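Local atomic coordinates of nucleoside hydrolase, putative (Trypanosoma brucei, PDB entry 3FZ0), a protein that belongs to the nucleoside hydrolase family and holds a calcium ion in a site lined largely by aspartates. Residues B[215-227]-B[246-258]. The protein carries 2 engineered substitutions. Residues are numbered along the deposited sequence; the frame is centred on the assembly and turned at random.
Sequences PMTWGFYDKLVNR and IEKLFQRLEAFTR
D222 OD1 is gripped by two arginines that reach it from opposite faces of the carboxylate plane: R258 NH1 at 2.8 Å and, from its own segment, R227 NH1. R258 NH2 takes D222 OD2 in a nearly straight bond (171°), so this guanidinium meets the carboxylate end-on, one nitrogen to each oxygen. R227 holds two glutamates of segment 246-258 in different ways. Its NH1 and NH2 meet E254 end-on, NH1 at 2.7 Å from OE1 and NH2 on the syn lone pair of OE2. Its NE and NH2 come side-on to E247, both to OE1, where NH2 (2.9 Å) uses the anti lone pair and NE lies above the carboxylate plane. With CG anti to the backbone N (chi1 -175°), the extended chain of R258 runs out across one face of the W218 indole and brings its guanidinium to D222; CG stands 3.6 Å from the centroid of the five-membered ring, in a CH-pi contact only 6° off the normal. T257 OG1 lies at the indole edge, 3.6 Å from CZ2. Beneath the charged layer, Y221 OH touches F250 CB at 3.3 Å and gives a weak bond to I246 O, while I246 CG2 packs on Y221 CE1 and V225 CG1. M216 CE reaches F250 CE2. The side chains of I246 and F250 also pack against I21 of helix 17-27. The interleaved carboxylates probably offset the 3.8 Å approach of R227 NH1 to R258 NH1, and R227, through E247 and E254, ties helices 241-249 and 251-257 to the Schellman-closed end of helix 218-224.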
ATOM      1  N   PRO B 215     -34.294  -2.778  -6.866  1.00 65.05           N
ATOM      2  CA  PRO B 215     -34.625  -3.775  -5.851  1.00 64.98           C
ATOM      3  C   PRO B 215     -36.027  -4.310  -6.033  1.00 65.69           C
ATOM      4  O   PRO B 215     -36.774  -3.870  -6.913  1.00 65.48           O
ATOM      5  CB  PRO B 215     -34.606  -2.946  -4.568  1.00 64.75           C
ATOM      6  CG  PRO B 215     -35.050  -1.547  -5.009  1.00 64.33           C
ATOM      7  CD  PRO B 215     -34.789  -1.432  -6.494  1.00 64.33           C
ATOM      8  N   MET B 216     -36.440  -5.216  -5.164  1.00 66.43           N
ATOM      9  CA  MET B 216     -37.875  -5.461  -5.071  1.00 66.99           C
ATOM     10  C   MET B 216     -38.392  -4.830  -3.782  1.00 67.13           C
ATOM     11  O   MET B 216     -37.652  -4.699  -2.795  1.00 67.75           O
ATOM     12  CB  MET B 216     -38.225  -6.936  -5.178  1.00 66.53           C
ATOM     13  CG  MET B 216     -37.717  -7.751  -4.057  1.00 67.39           C
ATOM     14  SD  MET B 216     -38.163  -9.477  -4.235  1.00 68.73           S
ATOM     15  CE  MET B 216     -37.080 -10.175  -2.951  1.00 66.73           C
ATOM     16  N   THR B 217     -39.634  -4.393  -3.819  1.00 66.80           N
ATOM     17  CA  THR B 217     -40.347  -3.978  -2.628  1.00 67.48           C
ATOM     18  C   THR B 217     -40.735  -5.212  -1.789  1.00 67.57           C
ATOM     19  O   THR B 217     -40.996  -6.297  -2.342  1.00 68.05           O
ATOM     20  CB  THR B 217     -41.621  -3.218  -3.076  1.00 67.40           C
ATOM     21  OG1 THR B 217     -41.252  -1.924  -3.580  1.00 66.29           O
ATOM     22  CG2 THR B 217     -42.563  -3.043  -1.953  1.00 69.37           C
ATOM     23  N   TRP B 218     -40.787  -5.058  -0.469  1.00 67.39           N
ATOM     24  CA  TRP B 218     -41.347  -6.096   0.383  1.00 67.10           C
ATOM     25  C   TRP B 218     -42.790  -6.424   0.004  1.00 66.89           C
ATOM     26  O   TRP B 218     -43.190  -7.588   0.064  1.00 67.29           O
ATOM     27  CB  TRP B 218     -41.187  -5.776   1.877  1.00 67.19           C
ATOM     28  CG  TRP B 218     -39.746  -5.922   2.319  1.00 68.13           C
ATOM     29  CD1 TRP B 218     -38.909  -4.916   2.727  1.00 67.78           C
ATOM     30  CD2 TRP B 218     -38.963  -7.131   2.351  1.00 67.38           C
ATOM     31  NE1 TRP B 218     -37.670  -5.421   3.011  1.00 67.77           N
ATOM     32  CE2 TRP B 218     -37.669  -6.773   2.803  1.00 66.91           C
ATOM     33  CE3 TRP B 218     -39.236  -8.475   2.056  1.00 67.75           C
ATOM     34  CZ2 TRP B 218     -36.632  -7.707   2.958  1.00 66.89           C
ATOM     35  CZ3 TRP B 218     -38.203  -9.425   2.217  1.00 68.06           C
ATOM     36  CH2 TRP B 218     -36.912  -9.027   2.661  1.00 68.20           C
ATOM     37  N   GLY B 219     -43.564  -5.405  -0.395  1.00 66.58           N
ATOM     38  CA  GLY B 219     -44.947  -5.574  -0.913  1.00 65.33           C
ATOM     39  C   GLY B 219     -44.978  -6.467  -2.158  1.00 65.03           C
ATOM     40  O   GLY B 219     -45.802  -7.384  -2.258  1.00 65.24           O
ATOM     41  N   PHE B 220     -44.058  -6.231  -3.089  1.00 64.37           N
ATOM     42  CA  PHE B 220     -43.935  -7.071  -4.267  1.00 63.92           C
ATOM     43  C   PHE B 220     -43.598  -8.503  -3.822  1.00 64.12           C
ATOM     44  O   PHE B 220     -44.273  -9.461  -4.247  1.00 64.07           O
ATOM     45  CB  PHE B 220     -42.865  -6.527  -5.221  1.00 63.21           C
ATOM     46  CG  PHE B 220     -42.612  -7.402  -6.413  1.00 62.75           C
ATOM     47  CD1 PHE B 220     -43.369  -7.237  -7.580  1.00 61.79           C
ATOM     48  CD2 PHE B 220     -41.617  -8.385  -6.385  1.00 60.98           C
ATOM     49  CE1 PHE B 220     -43.134  -8.044  -8.697  1.00 61.67           C
ATOM     50  CE2 PHE B 220     -41.377  -9.209  -7.500  1.00 60.53           C
ATOM     51  CZ  PHE B 220     -42.116  -9.036  -8.655  1.00 61.46           C
ATOM     52  N   TYR B 221     -42.573  -8.628  -2.966  1.00 63.57           N
ATOM     53  CA  TYR B 221     -42.181  -9.916  -2.397  1.00 63.68           C
ATOM     54  C   TYR B 221     -43.381 -10.687  -1.840  1.00 63.44           C
ATOM     55  O   TYR B 221     -43.540 -11.874  -2.108  1.00 62.98           O
ATOM     56  CB  TYR B 221     -41.130  -9.740  -1.294  1.00 63.46           C
ATOM     57  CG  TYR B 221     -40.736 -11.046  -0.660  1.00 63.91           C
ATOM     58  CD1 TYR B 221     -39.869 -11.936  -1.319  1.00 63.28           C
ATOM     59  CD2 TYR B 221     -41.215 -11.401   0.608  1.00 63.44           C
ATOM     60  CE1 TYR B 221     -39.495 -13.141  -0.723  1.00 63.42           C
ATOM     61  CE2 TYR B 221     -40.847 -12.589   1.203  1.00 62.92           C
ATOM     62  CZ  TYR B 221     -39.982 -13.459   0.537  1.00 63.78           C
ATOM     63  OH  TYR B 221     -39.597 -14.664   1.126  1.00 64.01           O
ATOM     64  N   ASP B 222     -44.220 -10.002  -1.073  1.00 63.57           N
ATOM     65  CA  ASP B 222     -45.368 -10.650  -0.457  1.00 63.82           C
ATOM     66  C   ASP B 222     -46.240 -11.302  -1.532  1.00 63.89           C
ATOM     67  O   ASP B 222     -46.740 -12.402  -1.320  1.00 64.10           O
ATOM     68  CB  ASP B 222     -46.167  -9.672   0.416  1.00 63.70           C
ATOM     69  CG  ASP B 222     -45.506  -9.415   1.771  1.00 64.41           C
ATOM     70  OD1 ASP B 222     -44.486 -10.061   2.073  1.00 64.98           O
ATOM     71  OD2 ASP B 222     -46.009  -8.569   2.549  1.00 66.10           O
ATOM     72  N   LYS B 223     -46.401 -10.633  -2.674  1.00 63.75           N
ATOM     73  CA  LYS B 223     -47.204 -11.150  -3.776  1.00 64.03           C
ATOM     74  C   LYS B 223     -46.474 -12.269  -4.508  1.00 63.84           C
ATOM     75  O   LYS B 223     -47.082 -13.250  -4.910  1.00 63.87           O
ATOM     76  CB  LYS B 223     -47.573 -10.049  -4.753  1.00 64.29           C
ATOM     77  CG  LYS B 223     -48.760  -9.219  -4.332  1.00 66.23           C
ATOM     78  CD  LYS B 223     -48.771  -7.874  -5.060  1.00 70.42           C
ATOM     79  CE  LYS B 223     -50.047  -7.077  -4.753  1.00 72.93           C
ATOM     80  NZ  LYS B 223     -50.026  -5.709  -5.385  1.00 74.46           N
ATOM     81  N   LEU B 224     -45.163 -12.130  -4.644  1.00 63.63           N
ATOM     82  CA  LEU B 224     -44.317 -13.156  -5.235  1.00 63.13           C
ATOM     83  C   LEU B 224     -44.577 -14.530  -4.584  1.00 63.40           C
ATOM     84  O   LEU B 224     -44.747 -15.534  -5.287  1.00 63.53           O
ATOM     85  CB  LEU B 224     -42.832 -12.737  -5.126  1.00 63.11           C
ATOM     86  CG  LEU B 224     -41.781 -13.458  -5.982  1.00 63.26           C
ATOM     87  CD1 LEU B 224     -42.035 -13.153  -7.454  1.00 63.08           C
ATOM     88  CD2 LEU B 224     -40.330 -13.190  -5.569  1.00 61.95           C
ATOM     89  N   VAL B 225     -44.654 -14.573  -3.253  1.00 62.12           N
ATOM     90  CA  VAL B 225     -44.711 -15.848  -2.527  1.00 61.09           C
ATOM     91  C   VAL B 225     -46.120 -16.257  -2.085  1.00 61.82           C
ATOM     92  O   VAL B 225     -46.282 -17.158  -1.245  1.00 60.48           O
ATOM     93  CB  VAL B 225     -43.729 -15.877  -1.299  1.00 61.11           C
ATOM     94  CG1 VAL B 225     -42.325 -15.901  -1.738  1.00 58.23           C
ATOM     95  CG2 VAL B 225     -43.971 -14.735  -0.335  1.00 59.82           C
ATOM     96  N   ASN B 226     -47.113 -15.564  -2.665  1.00 62.89           N
ATOM     97  CA  ASN B 226     -48.541 -15.770  -2.463  1.00 63.22           C
ATOM     98  C   ASN B 226     -49.064 -15.483  -1.072  1.00 64.11           C
ATOM     99  O   ASN B 226     -50.060 -16.044  -0.634  1.00 63.04           O
ATOM    100  CB  ASN B 226     -48.965 -17.164  -2.907  1.00 63.71           C
ATOM    101  CG  ASN B 226     -49.697 -17.164  -4.238  1.00 65.42           C
ATOM    102  OD1 ASN B 226     -49.543 -16.260  -5.087  1.00 66.72           O
ATOM    103  ND2 ASN B 226     -50.490 -18.204  -4.440  1.00 64.99           N
ATOM    104  N   ARG B 227     -48.391 -14.602  -0.360  1.00 65.63           N
ATOM    105  CA  ARG B 227     -49.004 -14.104   0.841  1.00 67.66           C
ATOM    106  C   ARG B 227     -50.167 -13.205   0.477  1.00 69.79           C
ATOM    107  O   ARG B 227     -50.085 -12.355  -0.418  1.00 70.26           O
ATOM    108  CB  ARG B 227     -48.008 -13.344   1.700  1.00 66.64           C
ATOM    109  CG  ARG B 227     -47.001 -14.253   2.331  1.00 64.85           C
ATOM    110  CD  ARG B 227     -45.840 -13.436   2.752  1.00 62.98           C
ATOM    111  NE  ARG B 227     -44.908 -14.212   3.520  1.00 59.87           N
ATOM    112  CZ  ARG B 227     -43.740 -13.757   3.926  1.00 60.60           C
ATOM    113  NH1 ARG B 227     -43.363 -12.510   3.625  1.00 60.33           N
ATOM    114  NH2 ARG B 227     -42.943 -14.562   4.610  1.00 58.27           N
ATOM    115  N   ILE B 246     -38.858 -20.087  -2.017  1.00 61.69           N
ATOM    116  CA  ILE B 246     -38.421 -18.705  -1.886  1.00 61.59           C
ATOM    117  C   ILE B 246     -38.791 -18.156  -0.512  1.00 62.24           C
ATOM    118  O   ILE B 246     -37.953 -17.562   0.142  1.00 62.57           O
ATOM    119  CB  ILE B 246     -38.904 -17.780  -3.073  1.00 61.87           C
ATOM    120  CG1 ILE B 246     -38.292 -18.274  -4.406  1.00 60.44           C
ATOM    121  CG2 ILE B 246     -38.588 -16.254  -2.788  1.00 60.83           C
ATOM    122  CD1 ILE B 246     -38.807 -17.560  -5.635  1.00 60.79           C
ATOM    123  N   GLU B 247     -40.002 -18.412  -0.035  1.00 62.78           N
ATOM    124  CA  GLU B 247     -40.364 -17.966   1.325  1.00 63.89           C
ATOM    125  C   GLU B 247     -39.406 -18.502   2.395  1.00 64.01           C
ATOM    126  O   GLU B 247     -39.023 -17.756   3.306  1.00 64.66           O
ATOM    127  CB  GLU B 247     -41.830 -18.257   1.704  1.00 63.23           C
ATOM    128  CG  GLU B 247     -42.288 -17.508   2.926  1.00 63.56           C
ATOM    129  CD  GLU B 247     -43.701 -17.870   3.400  1.00 65.15           C
ATOM    130  OE1 GLU B 247     -44.227 -17.132   4.243  1.00 66.91           O
ATOM    131  OE2 GLU B 247     -44.300 -18.882   2.952  1.00 67.79           O
ATOM    132  N   LYS B 248     -39.020 -19.769   2.283  1.00 63.90           N
ATOM    133  CA  LYS B 248     -38.131 -20.382   3.264  1.00 64.14           C
ATOM    134  C   LYS B 248     -36.695 -19.863   3.142  1.00 64.28           C
ATOM    135  O   LYS B 248     -36.007 -19.660   4.143  1.00 63.91           O
ATOM    136  CB  LYS B 248     -38.156 -21.905   3.128  1.00 64.23           C
ATOM    137  CG  LYS B 248     -39.373 -22.607   3.746  1.00 64.35           C
ATOM    138  CD  LYS B 248     -39.284 -24.079   3.394  1.00 65.66           C
ATOM    139  CE  LYS B 248     -40.502 -24.842   3.767  1.00 67.79           C
ATOM    140  NZ  LYS B 248     -40.294 -26.250   3.366  1.00 68.09           N
ATOM    141  N   LEU B 249     -36.255 -19.659   1.902  1.00 64.34           N
ATOM    142  CA  LEU B 249     -34.913 -19.159   1.609  1.00 64.35           C
ATOM    143  C   LEU B 249     -34.639 -17.767   2.169  1.00 64.53           C
ATOM    144  O   LEU B 249     -33.536 -17.498   2.621  1.00 64.45           O
ATOM    145  CB  LEU B 249     -34.722 -19.127   0.111  1.00 64.18           C
ATOM    146  CG  LEU B 249     -33.383 -18.717  -0.431  1.00 64.63           C
ATOM    147  CD1 LEU B 249     -32.296 -19.775  -0.151  1.00 64.20           C
ATOM    148  CD2 LEU B 249     -33.576 -18.478  -1.907  1.00 65.54           C
ATOM    149  N   PHE B 250     -35.660 -16.908   2.161  1.00 64.76           N
ATOM    150  CA  PHE B 250     -35.531 -15.493   2.524  1.00 64.58           C
ATOM    151  C   PHE B 250     -35.992 -15.200   3.955  1.00 64.49           C
ATOM    152  O   PHE B 250     -35.966 -14.054   4.385  1.00 64.32           O
ATOM    153  CB  PHE B 250     -36.319 -14.608   1.526  1.00 64.72           C
ATOM    154  CG  PHE B 250     -35.504 -14.118   0.360  1.00 65.11           C
ATOM    155  CD1 PHE B 250     -34.841 -15.008  -0.469  1.00 64.61           C
ATOM    156  CD2 PHE B 250     -35.397 -12.745   0.110  1.00 66.53           C
ATOM    157  CE1 PHE B 250     -34.080 -14.561  -1.535  1.00 66.09           C
ATOM    158  CE2 PHE B 250     -34.619 -12.264  -0.949  1.00 67.17           C
ATOM    159  CZ  PHE B 250     -33.959 -13.188  -1.791  1.00 66.86           C
ATOM    160  N   GLN B 251     -36.418 -16.226   4.690  1.00 64.24           N
ATOM    161  CA  GLN B 251     -37.057 -16.001   6.006  1.00 64.22           C
ATOM    162  C   GLN B 251     -36.158 -15.288   7.023  1.00 64.54           C
ATOM    163  O   GLN B 251     -36.630 -14.433   7.778  1.00 64.37           O
ATOM    164  CB  GLN B 251     -37.681 -17.284   6.598  1.00 63.77           C
ATOM    165  CG  GLN B 251     -36.698 -18.386   7.031  1.00 64.16           C
ATOM    166  CD  GLN B 251     -37.396 -19.671   7.482  1.00 64.41           C
ATOM    167  OE1 GLN B 251     -37.254 -20.728   6.868  1.00 64.49           O
ATOM    168  NE2 GLN B 251     -38.162 -19.575   8.557  1.00 65.02           N
ATOM    169  N   ARG B 252     -34.862 -15.609   7.019  1.00 64.77           N
ATOM    170  CA  ARG B 252     -33.918 -14.967   7.943  1.00 65.09           C
ATOM    171  C   ARG B 252     -33.649 -13.540   7.491  1.00 65.31           C
ATOM    172  O   ARG B 252     -33.847 -12.610   8.262  1.00 65.14           O
ATOM    173  CB  ARG B 252     -32.609 -15.776   8.070  1.00 64.68           C
ATOM    174  CG  ARG B 252     -32.816 -17.270   8.323  1.00 64.52           C
ATOM    175  CD  ARG B 252     -33.623 -17.523   9.611  1.00 64.43           C
ATOM    176  NE  ARG B 252     -34.145 -18.881   9.620  1.00 66.83           N
ATOM    177  CZ  ARG B 252     -34.633 -19.508  10.688  1.00 68.94           C
ATOM    178  NH1 ARG B 252     -34.653 -18.907  11.869  1.00 68.65           N
ATOM    179  NH2 ARG B 252     -35.091 -20.750  10.580  1.00 69.39           N
ATOM    180  N   LEU B 253     -33.224 -13.376   6.235  1.00 66.04           N
ATOM    181  CA  LEU B 253     -33.055 -12.058   5.636  1.00 67.04           C
ATOM    182  C   LEU B 253     -34.259 -11.180   5.954  1.00 67.72           C
ATOM    183  O   LEU B 253     -34.096 -10.047   6.423  1.00 67.78           O
ATOM    184  CB  LEU B 253     -32.886 -12.140   4.117  1.00 66.96           C
ATOM    185  CG  LEU B 253     -32.569 -10.775   3.494  1.00 67.72           C
ATOM    186  CD1 LEU B 253     -31.206 -10.311   3.982  1.00 67.91           C
ATOM    187  CD2 LEU B 253     -32.580 -10.773   1.964  1.00 67.64           C
ATOM    188  N   GLU B 254     -35.462 -11.706   5.713  1.00 68.28           N
ATOM    189  CA  GLU B 254     -36.690 -10.974   6.023  1.00 69.24           C
ATOM    190  C   GLU B 254     -36.759 -10.534   7.511  1.00 69.89           C
ATOM    191  O   GLU B 254     -37.068  -9.377   7.804  1.00 70.25           O
ATOM    192  CB  GLU B 254     -37.937 -11.766   5.607  1.00 68.90           C
ATOM    193  CG  GLU B 254     -39.207 -10.921   5.564  1.00 69.11           C
ATOM    194  CD  GLU B 254     -40.486 -11.743   5.402  1.00 68.92           C
ATOM    195  OE1 GLU B 254     -41.542 -11.146   5.105  1.00 67.90           O
ATOM    196  OE2 GLU B 254     -40.448 -12.979   5.587  1.00 69.10           O
ATOM    197  N   ALA B 255     -36.449 -11.433   8.441  1.00 70.52           N
ATOM    198  CA  ALA B 255     -36.507 -11.070   9.871  1.00 71.42           C
ATOM    199  C   ALA B 255     -35.418 -10.077  10.259  1.00 71.88           C
ATOM    200  O   ALA B 255     -35.600  -9.267  11.138  1.00 72.17           O
ATOM    201  CB  ALA B 255     -36.447 -12.313  10.763  1.00 71.22           C
ATOM    202  N   PHE B 256     -34.293 -10.128   9.572  1.00 72.83           N
ATOM    203  CA  PHE B 256     -33.172  -9.273   9.910  1.00 73.81           C
ATOM    204  C   PHE B 256     -33.366  -7.859   9.379  1.00 74.24           C
ATOM    205  O   PHE B 256     -32.992  -6.897  10.057  1.00 75.00           O
ATOM    206  CB  PHE B 256     -31.848  -9.846   9.362  1.00 74.33           C
ATOM    207  CG  PHE B 256     -31.301 -11.027  10.149  1.00 75.33           C
ATOM    208  CD1 PHE B 256     -30.747 -12.136   9.477  1.00 75.43           C
ATOM    209  CD2 PHE B 256     -31.318 -11.022  11.560  1.00 76.56           C
ATOM    210  CE1 PHE B 256     -30.223 -13.228  10.188  1.00 76.33           C
ATOM    211  CE2 PHE B 256     -30.803 -12.119  12.302  1.00 77.60           C
ATOM    212  CZ  PHE B 256     -30.247 -13.226  11.606  1.00 76.97           C
ATOM    213  N   THR B 257     -33.931  -7.717   8.179  1.00 74.01           N
ATOM    214  CA  THR B 257     -33.917  -6.419   7.502  1.00 73.77           C
ATOM    215  C   THR B 257     -35.299  -5.796   7.354  1.00 73.80           C
ATOM    216  O   THR B 257     -35.442  -4.579   7.349  1.00 74.36           O
ATOM    217  CB  THR B 257     -33.198  -6.459   6.146  1.00 73.63           C
ATOM    218  OG1 THR B 257     -33.927  -7.286   5.241  1.00 73.16           O
ATOM    219  CG2 THR B 257     -31.782  -7.015   6.314  1.00 74.07           C
ATOM    220  N   ARG B 258     -36.329  -6.612   7.243  1.00 73.29           N
ATOM    221  CA  ARG B 258     -37.663  -6.051   7.117  1.00 73.04           C
ATOM    222  C   ARG B 258     -38.266  -5.767   8.498  1.00 73.00           C
ATOM    223  O   ARG B 258     -38.545  -4.615   8.839  1.00 73.09           O
ATOM    224  CB  ARG B 258     -38.573  -6.962   6.293  1.00 72.89           C
ATOM    225  CG  ARG B 258     -39.932  -6.378   6.019  1.00 72.29           C
ATOM    226  CD  ARG B 258     -40.872  -7.428   5.470  1.00 71.55           C
ATOM    227  NE  ARG B 258     -42.179  -6.877   5.092  1.00 69.26           N
ATOM    228  CZ  ARG B 258     -43.052  -7.523   4.320  1.00 69.19           C
ATOM    229  NH1 ARG B 258     -42.759  -8.738   3.850  1.00 69.11           N
ATOM    230  NH2 ARG B 258     -44.213  -6.963   4.001  1.00 67.87           N
TER